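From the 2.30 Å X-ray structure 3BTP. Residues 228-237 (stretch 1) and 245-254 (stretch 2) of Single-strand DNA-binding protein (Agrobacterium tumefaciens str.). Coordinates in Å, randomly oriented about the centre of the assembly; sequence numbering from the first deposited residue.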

ATOM      1  N   LYS A 228       9.027  -9.607  19.950  1.00 51.64           N
ATOM      2  CA  LYS A 228       8.773 -10.244  18.648  1.00 49.83           C
ATOM      3  C   LYS A 228       9.100 -11.725  18.674  1.00 45.94           C
ATOM      4  O   LYS A 228       9.682 -12.239  19.633  1.00 45.16           O
ATOM      5  N   LEU A 229       8.705 -12.403  17.611  1.00 42.17           N
ATOM      6  CA  LEU A 229       9.059 -13.792  17.442  1.00 39.84           C
ATOM      7  C   LEU A 229      10.580 -14.021  17.428  1.00 39.95           C
ATOM      8  O   LEU A 229      11.304 -13.253  16.818  1.00 40.65           O
ATOM      9  N   ARG A 230      11.066 -15.033  18.148  1.00 39.30           N
ATOM     10  CA  ARG A 230      12.438 -15.555  17.933  1.00 39.58           C
ATOM     11  C   ARG A 230      12.565 -16.013  16.467  1.00 37.54           C
ATOM     12  O   ARG A 230      11.590 -16.422  15.870  1.00 35.53           O
ATOM     13  N   PRO A 231      13.783 -15.943  15.895  1.00 37.39           N
ATOM     14  CA  PRO A 231      13.961 -16.426  14.534  1.00 37.26           C
ATOM     15  C   PRO A 231      13.561 -17.890  14.364  1.00 37.62           C
ATOM     16  O   PRO A 231      13.031 -18.245  13.327  1.00 38.11           O
ATOM     17  N   GLU A 232      13.766 -18.726  15.374  1.00 36.69           N
ATOM     18  CA  GLU A 232      13.294 -20.083  15.235  1.00 37.69           C
ATOM     19  C   GLU A 232      11.796 -20.250  15.246  1.00 37.61           C
ATOM     20  O   GLU A 232      11.348 -21.371  14.998  1.00 38.40           O
ATOM     21  N   ASP A 233      11.017 -19.212  15.576  1.00 36.62           N
ATOM     22  CA  ASP A 233       9.557 -19.380  15.650  1.00 35.68           C
ATOM     23  C   ASP A 233       8.835 -18.677  14.527  1.00 35.94           C
ATOM     24  O   ASP A 233       7.609 -18.668  14.496  1.00 37.21           O
ATOM     25  N   ARG A 234       9.573 -18.057  13.626  1.00 35.32           N
ATOM     26  CA  ARG A 234       8.973 -17.239  12.579  1.00 36.55           C
ATOM     27  C   ARG A 234       8.934 -17.829  11.205  1.00 34.63           C
ATOM     28  O   ARG A 234       8.805 -17.075  10.271  1.00 35.53           O
ATOM     29  N   TYR A 235       9.011 -19.152  11.082  1.00 34.67           N
ATOM     30  CA  TYR A 235       8.920 -19.858   9.772  1.00 34.74           C
ATOM     31  C   TYR A 235       7.891 -20.948   9.737  1.00 36.93           C
ATOM     32  O   TYR A 235       7.582 -21.567  10.759  1.00 38.77           O
ATOM     33  N   ILE A 236       7.275 -21.123   8.577  1.00 38.39           N
ATOM     34  CA  ILE A 236       6.502 -22.316   8.328  1.00 39.44           C
ATOM     35  C   ILE A 236       7.322 -23.102   7.314  1.00 39.52           C
ATOM     36  O   ILE A 236       7.898 -22.519   6.423  1.00 40.36           O
ATOM     37  N   GLN A 237       7.379 -24.413   7.490  1.00 40.14           N
ATOM     38  CA  GLN A 237       8.041 -25.338   6.582  1.00 39.74           C
ATOM     39  C   GLN A 237       7.021 -25.964   5.648  1.00 39.10           C
ATOM     40  O   GLN A 237       6.004 -26.528   6.080  1.00 37.89           O
ATOM     41  N   GLU A 245       8.652 -17.170   5.857  1.00 26.50           N
ATOM     42  CA  GLU A 245       8.604 -16.328   7.050  1.00 27.41           C
ATOM     43  C   GLU A 245       7.174 -15.786   7.354  1.00 26.90           C
ATOM     44  O   GLU A 245       6.451 -15.416   6.447  1.00 26.17           O
ATOM     45  N   ILE A 246       6.779 -15.749   8.632  1.00 26.41           N
ATOM     46  CA  ILE A 246       5.486 -15.138   9.020  1.00 27.08           C
ATOM     47  C   ILE A 246       5.748 -14.091  10.088  1.00 25.62           C
ATOM     48  O   ILE A 246       6.833 -14.066  10.683  1.00 27.03           O
ATOM     49  N   GLN A 247       4.727 -13.270  10.337  1.00 24.49           N
ATOM     50  CA  GLN A 247       4.714 -12.140  11.235  1.00 22.94           C
ATOM     51  C   GLN A 247       4.295 -12.494  12.698  1.00 22.17           C
ATOM     52  O   GLN A 247       4.785 -11.899  13.677  1.00 22.15           O
ATOM     53  N   LYS A 248       3.428 -13.490  12.854  1.00 20.67           N
ATOM     54  CA  LYS A 248       2.755 -13.715  14.109  1.00 20.55           C
ATOM     55  C   LYS A 248       2.297 -15.148  14.152  1.00 21.90           C
ATOM     56  O   LYS A 248       1.865 -15.686  13.091  1.00 21.76           O
ATOM     57  N   ARG A 249       2.375 -15.735  15.364  1.00 21.91           N
ATOM     58  CA  ARG A 249       1.913 -17.102  15.684  1.00 24.97           C
ATOM     59  C   ARG A 249       0.543 -17.135  16.287  1.00 24.46           C
ATOM     60  O   ARG A 249       0.337 -16.674  17.395  1.00 25.42           O
ATOM     61  N   TYR A 250      -0.379 -17.698  15.531  1.00 24.56           N
ATOM     62  CA  TYR A 250      -1.779 -17.703  15.894  1.00 26.16           C
ATOM     63  C   TYR A 250      -2.102 -19.085  16.421  1.00 26.45           C
ATOM     64  O   TYR A 250      -1.562 -20.059  15.913  1.00 28.23           O
ATOM     65  N   GLU A 251      -2.994 -19.164  17.415  1.00 28.06           N
ATOM     66  CA  GLU A 251      -3.514 -20.428  17.893  1.00 28.40           C
ATOM     67  C   GLU A 251      -4.204 -21.241  16.767  1.00 28.61           C
ATOM     68  O   GLU A 251      -4.098 -22.445  16.740  1.00 29.62           O
ATOM     69  N   HIS A 252      -4.949 -20.588  15.877  1.00 28.15           N
ATOM     70  CA  HIS A 252      -5.601 -21.234  14.716  1.00 27.02           C
ATOM     71  C   HIS A 252      -4.922 -20.748  13.446  1.00 26.09           C
ATOM     72  O   HIS A 252      -5.344 -19.731  12.811  1.00 26.96           O
ATOM     73  N   GLN A 253      -3.844 -21.420  13.096  1.00 24.28           N
ATOM     74  CA  GLN A 253      -2.973 -20.965  12.048  1.00 25.51           C
ATOM     75  C   GLN A 253      -3.612 -20.936  10.676  1.00 24.62           C
ATOM     76  O   GLN A 253      -3.396 -20.001   9.956  1.00 24.93           O
ATOM     77  N   PHE A 254      -4.350 -21.961  10.296  1.00 23.37           N
ATOM     78  CA  PHE A 254      -4.927 -21.998   8.960  1.00 22.56           C
ATOM     79  C   PHE A 254      -5.980 -20.878   8.809  1.00 22.62           C
ATOM     80  O   PHE A 254      -5.909 -20.108   7.880  1.00 23.49           O
TER

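Packing of residues 228-237 against residues 245-254 in the single-strand DNA-binding protein, a contact that buries 515 Å² counted over both sides. The best-formed polar link is between backbones: Ile246 N donates to Arg234 O at 2.9 Å with a nearly straight N-H...O angle of 163°. The same carbonyl oxygen, Arg234 O, also receives a CA-H...O contact from Glu245 CA at 3.3 Å, so one acceptor holds the start of the second stretch. Arg249 supplies the side-chain link. Its CA-to-CB bond points toward the first stretch, and three successive m torsions (chi1 -53°, chi2 -66°, chi3 -63°) coil the chain so that Arg249 NH1 reaches Asp233 O at 2.6 Å; the N-H...O angle of 128° makes this a weak hydrogen bond despite the short distance. Ile236 CD1 covers one face of the same guanidinium, 4.2 Å from Arg249 NH1.

The carboxylate of Asp233 (chi1 m) is used within its own stretch. Arg230 NE donates to Asp233 OD2 at 2.7 Å and Arg230 NH2 to Asp233 OD1 at 3.0 Å, a two-pronged salt bridge; the Asp233 carbonyl that meets Arg249 is a separate, main-chain group. Arg234 (p, t, p for chi1 to chi3) points sideways and comes nearest the Glu245 side chain at Arg234 CD, 3.8 Å from Glu245 OE2. Arg234 NE lies 4.5 Å from Glu245 OE2, but that oxygen sits well out of the guanidinium plane, so the attraction is one of charge alone.

Tyr235 and Glu245 form an antiparallel, non-hydrogen-bonded bridge pair, their CA atoms 4.5 Å apart and their side chains on the same face of the sheet. With chi1 m, the tyrosine ring meets the extended glutamate (chi1 t, chi2 t) obliquely, Tyr235 CE1 to Glu245 CG at 3.7 Å.

Van der Waals packing completes the interface. Ile236 (m, m) starts sideways, but its end comes nearer: Ile236 CD1 packs 4.1 Å from Ile246 CD1, the tip of a p, t side chain, and 3.9 Å from Gln253 OE1. Leu229 (m, t) points toward the second stretch and is buried. Both methyls lie against Arg249 CG, on the aliphatic part of the arginine, Leu229 CD2 at 3.5 Å and Leu229 CD1 at 3.6 Å; Leu229 CD1 also lies 3.6 Å from Gln247 O and 3.8 Å from Lys248 CA. Lys248, all t, points away, and its NZ is hydrogen-bonded elsewhere in the structure.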

ATOM      1  CB  LYS A 228       9.510  -9.531  17.470  1.00 50.47           C
ATOM      2  CG  LYS A 228       9.005  -8.107  17.136  1.00 51.83           C
ATOM      3  CD  LYS A 228       9.826  -7.492  15.966  1.00 53.26           C
ATOM      4  CE  LYS A 228       9.549  -5.977  15.743  1.00 55.34           C
ATOM      5  NZ  LYS A 228       9.472  -5.680  14.248  1.00 59.43           N
ATOM      6  CB  LEU A 229       8.399 -14.330  16.181  1.00 37.82           C
ATOM      7  CG  LEU A 229       6.902 -14.525  16.359  1.00 36.94           C
ATOM      8  CD1 LEU A 229       6.233 -14.869  15.004  1.00 34.55           C
ATOM      9  CD2 LEU A 229       6.554 -15.542  17.453  1.00 29.31           C
ATOM     10  CB  ARG A 230      12.742 -16.757  18.831  1.00 37.66           C
ATOM     11  CG  ARG A 230      12.573 -16.501  20.313  1.00 41.93           C
ATOM     12  CD  ARG A 230      12.857 -17.818  21.119  1.00 43.78           C
ATOM     13  NE  ARG A 230      12.117 -18.982  20.590  1.00 49.62           N
ATOM     14  CZ  ARG A 230      12.645 -20.195  20.409  1.00 53.64           C
ATOM     15  NH1 ARG A 230      13.935 -20.416  20.711  1.00 54.43           N
ATOM     16  NH2 ARG A 230      11.892 -21.191  19.924  1.00 53.68           N
ATOM     17  CB  PRO A 231      15.440 -16.235  14.268  1.00 36.30           C
ATOM     18  CG  PRO A 231      15.978 -15.528  15.432  1.00 37.61           C
ATOM     19  CD  PRO A 231      15.021 -15.404  16.486  1.00 37.30           C
ATOM     20  CB  GLU A 232      13.930 -21.098  16.220  1.00 37.21           C
ATOM     21  CG  GLU A 232      14.335 -20.621  17.591  1.00 39.60           C
ATOM     22  CD  GLU A 232      15.623 -19.713  17.635  1.00 38.69           C
ATOM     23  OE1 GLU A 232      15.459 -18.499  17.469  1.00 38.95           O
ATOM     24  OE2 GLU A 232      16.761 -20.171  17.923  1.00 35.58           O
ATOM     25  CB  ASP A 233       9.016 -18.791  16.928  1.00 35.79           C
ATOM     26  CG  ASP A 233       9.437 -19.556  18.185  1.00 36.68           C
ATOM     27  OD1 ASP A 233       9.397 -20.824  18.212  1.00 35.25           O
ATOM     28  OD2 ASP A 233       9.777 -18.843  19.176  1.00 36.29           O
ATOM     29  CB  ARG A 234       9.566 -15.797  12.524  1.00 36.12           C
ATOM     30  CG  ARG A 234      11.021 -15.759  12.426  1.00 41.12           C
ATOM     31  CD  ARG A 234      11.538 -14.391  12.155  1.00 46.55           C
ATOM     32  NE  ARG A 234      11.391 -13.513  13.312  1.00 49.37           N
ATOM     33  CZ  ARG A 234      12.297 -12.614  13.699  1.00 51.65           C
ATOM     34  NH1 ARG A 234      13.470 -12.476  13.034  1.00 50.01           N
ATOM     35  NH2 ARG A 234      12.028 -11.853  14.758  1.00 50.35           N
ATOM     36  CB  TYR A 235      10.253 -20.420   9.294  1.00 33.37           C
ATOM     37  CG  TYR A 235      11.275 -19.323   9.176  1.00 31.83           C
ATOM     38  CD1 TYR A 235      11.430 -18.585   7.996  1.00 28.42           C
ATOM     39  CD2 TYR A 235      12.046 -18.978  10.280  1.00 30.99           C
ATOM     40  CE1 TYR A 235      12.314 -17.532   7.954  1.00 28.12           C
ATOM     41  CE2 TYR A 235      12.949 -17.972  10.224  1.00 29.80           C
ATOM     42  CZ  TYR A 235      13.076 -17.255   9.083  1.00 30.75           C
ATOM     43  OH  TYR A 235      14.000 -16.258   9.120  1.00 34.07           O
ATOM     44  CB  ILE A 236       5.088 -22.010   7.770  1.00 38.78           C
ATOM     45  CG1 ILE A 236       4.202 -21.393   8.847  1.00 40.52           C
ATOM     46  CG2 ILE A 236       4.429 -23.280   7.259  1.00 39.30           C
ATOM     47  CD1 ILE A 236       4.426 -21.963  10.304  1.00 41.29           C
ATOM     48  CB  GLN A 237       8.714 -26.453   7.424  1.00 41.82           C
ATOM     49  CG  GLN A 237       9.577 -27.472   6.645  1.00 42.26           C
ATOM     50  CD  GLN A 237      10.780 -26.834   6.075  1.00 41.92           C
ATOM     51  OE1 GLN A 237      11.619 -26.368   6.817  1.00 46.68           O
ATOM     52  NE2 GLN A 237      10.863 -26.752   4.739  1.00 42.49           N
ATOM     53  CB  GLU A 245       9.573 -15.187   6.890  1.00 27.16           C
ATOM     54  CG  GLU A 245       9.992 -14.663   8.196  1.00 29.93           C
ATOM     55  CD  GLU A 245      10.872 -13.454   8.057  1.00 35.28           C
ATOM     56  OE1 GLU A 245      11.628 -13.376   7.049  1.00 38.43           O
ATOM     57  OE2 GLU A 245      10.791 -12.572   8.948  1.00 37.42           O
ATOM     58  CB  ILE A 246       4.399 -16.192   9.481  1.00 25.50           C
ATOM     59  CG1 ILE A 246       4.888 -16.896  10.736  1.00 25.73           C
ATOM     60  CG2 ILE A 246       4.037 -17.155   8.279  1.00 31.88           C
ATOM     61  CD1 ILE A 246       3.997 -17.982  11.284  1.00 32.06           C
ATOM     62  CB  GLN A 247       3.746 -11.114  10.563  1.00 23.23           C
ATOM     63  CG  GLN A 247       3.930  -9.707  10.957  1.00 26.37           C
ATOM     64  CD  GLN A 247       5.385  -9.257  10.859  1.00 31.34           C
ATOM     65  OE1 GLN A 247       6.187  -9.752  10.035  1.00 37.97           O
ATOM     66  NE2 GLN A 247       5.717  -8.337  11.664  1.00 28.89           N
ATOM     67  CB  LYS A 248       1.528 -12.825  14.219  1.00 20.16           C
ATOM     68  CG  LYS A 248       0.740 -12.998  15.494  1.00 17.96           C
ATOM     69  CD  LYS A 248      -0.164 -11.790  15.679  1.00 18.44           C
ATOM     70  CE  LYS A 248      -1.104 -11.931  16.856  1.00 21.17           C
ATOM     71  NZ  LYS A 248      -1.583 -10.519  17.098  1.00 22.32           N
ATOM     72  CB  ARG A 249       2.891 -17.818  16.623  1.00 24.96           C
ATOM     73  CG  ARG A 249       4.309 -17.746  16.015  1.00 31.35           C
ATOM     74  CD  ARG A 249       4.385 -18.528  14.728  1.00 35.44           C
ATOM     75  NE  ARG A 249       4.117 -19.907  15.025  1.00 39.97           N
ATOM     76  CZ  ARG A 249       4.896 -20.927  14.704  1.00 46.18           C
ATOM     77  NH1 ARG A 249       6.022 -20.731  14.015  1.00 46.27           N
ATOM     78  NH2 ARG A 249       4.517 -22.158  15.073  1.00 48.32           N
ATOM     79  CB  TYR A 250      -2.656 -17.405  14.649  1.00 24.60           C
ATOM     80  CG  TYR A 250      -2.563 -16.000  14.104  1.00 22.32           C
ATOM     81  CD1 TYR A 250      -3.247 -14.975  14.704  1.00 23.07           C
ATOM     82  CD2 TYR A 250      -1.768 -15.694  12.968  1.00 21.85           C
ATOM     83  CE1 TYR A 250      -3.179 -13.667  14.200  1.00 19.22           C
ATOM     84  CE2 TYR A 250      -1.694 -14.363  12.455  1.00 19.02           C
ATOM     85  CZ  TYR A 250      -2.421 -13.387  13.080  1.00 20.34           C
ATOM     86  OH  TYR A 250      -2.378 -12.080  12.638  1.00 21.61           O
ATOM     87  CB  GLU A 251      -4.515 -20.192  18.999  1.00 29.88           C
ATOM     88  CG  GLU A 251      -5.176 -21.515  19.421  1.00 32.85           C
ATOM     89  CD  GLU A 251      -6.000 -21.424  20.674  1.00 41.65           C
ATOM     90  OE1 GLU A 251      -6.170 -20.303  21.242  1.00 45.68           O
ATOM     91  OE2 GLU A 251      -6.493 -22.505  21.107  1.00 46.93           O
ATOM     92  CB  HIS A 252      -7.091 -20.861  14.718  1.00 28.11           C
ATOM     93  CG  HIS A 252      -7.772 -21.157  16.023  1.00 30.06           C
ATOM     94  ND1 HIS A 252      -8.089 -20.172  16.946  1.00 32.79           N
ATOM     95  CD2 HIS A 252      -8.209 -22.327  16.551  1.00 30.26           C
ATOM     96  CE1 HIS A 252      -8.672 -20.729  17.995  1.00 32.47           C
ATOM     97  NE2 HIS A 252      -8.762 -22.037  17.775  1.00 32.55           N
ATOM     98  CB  GLN A 253      -1.689 -21.778  11.970  1.00 26.33           C
ATOM     99  CG  GLN A 253      -0.821 -21.801  13.246  1.00 30.90           C
ATOM    100  CD  GLN A 253       0.657 -22.083  12.874  1.00 38.42           C
ATOM    101  OE1 GLN A 253       1.499 -21.129  12.745  1.00 41.37           O
ATOM    102  NE2 GLN A 253       0.967 -23.355  12.641  1.00 32.27           N
ATOM    103  CB  PHE A 254      -5.534 -23.370   8.607  1.00 20.80           C
ATOM    104  CG  PHE A 254      -6.229 -23.359   7.268  1.00 21.11           C
ATOM    105  CD1 PHE A 254      -5.533 -23.061   6.103  1.00 17.40           C
ATOM    106  CD2 PHE A 254      -7.577 -23.593   7.177  1.00 22.62           C
ATOM    107  CE1 PHE A 254      -6.214 -22.981   4.871  1.00 19.95           C
ATOM    108  CE2 PHE A 254      -8.234 -23.514   5.967  1.00 21.63           C
ATOM    109  CZ  PHE A 254      -7.542 -23.239   4.831  1.00 20.88           C
TER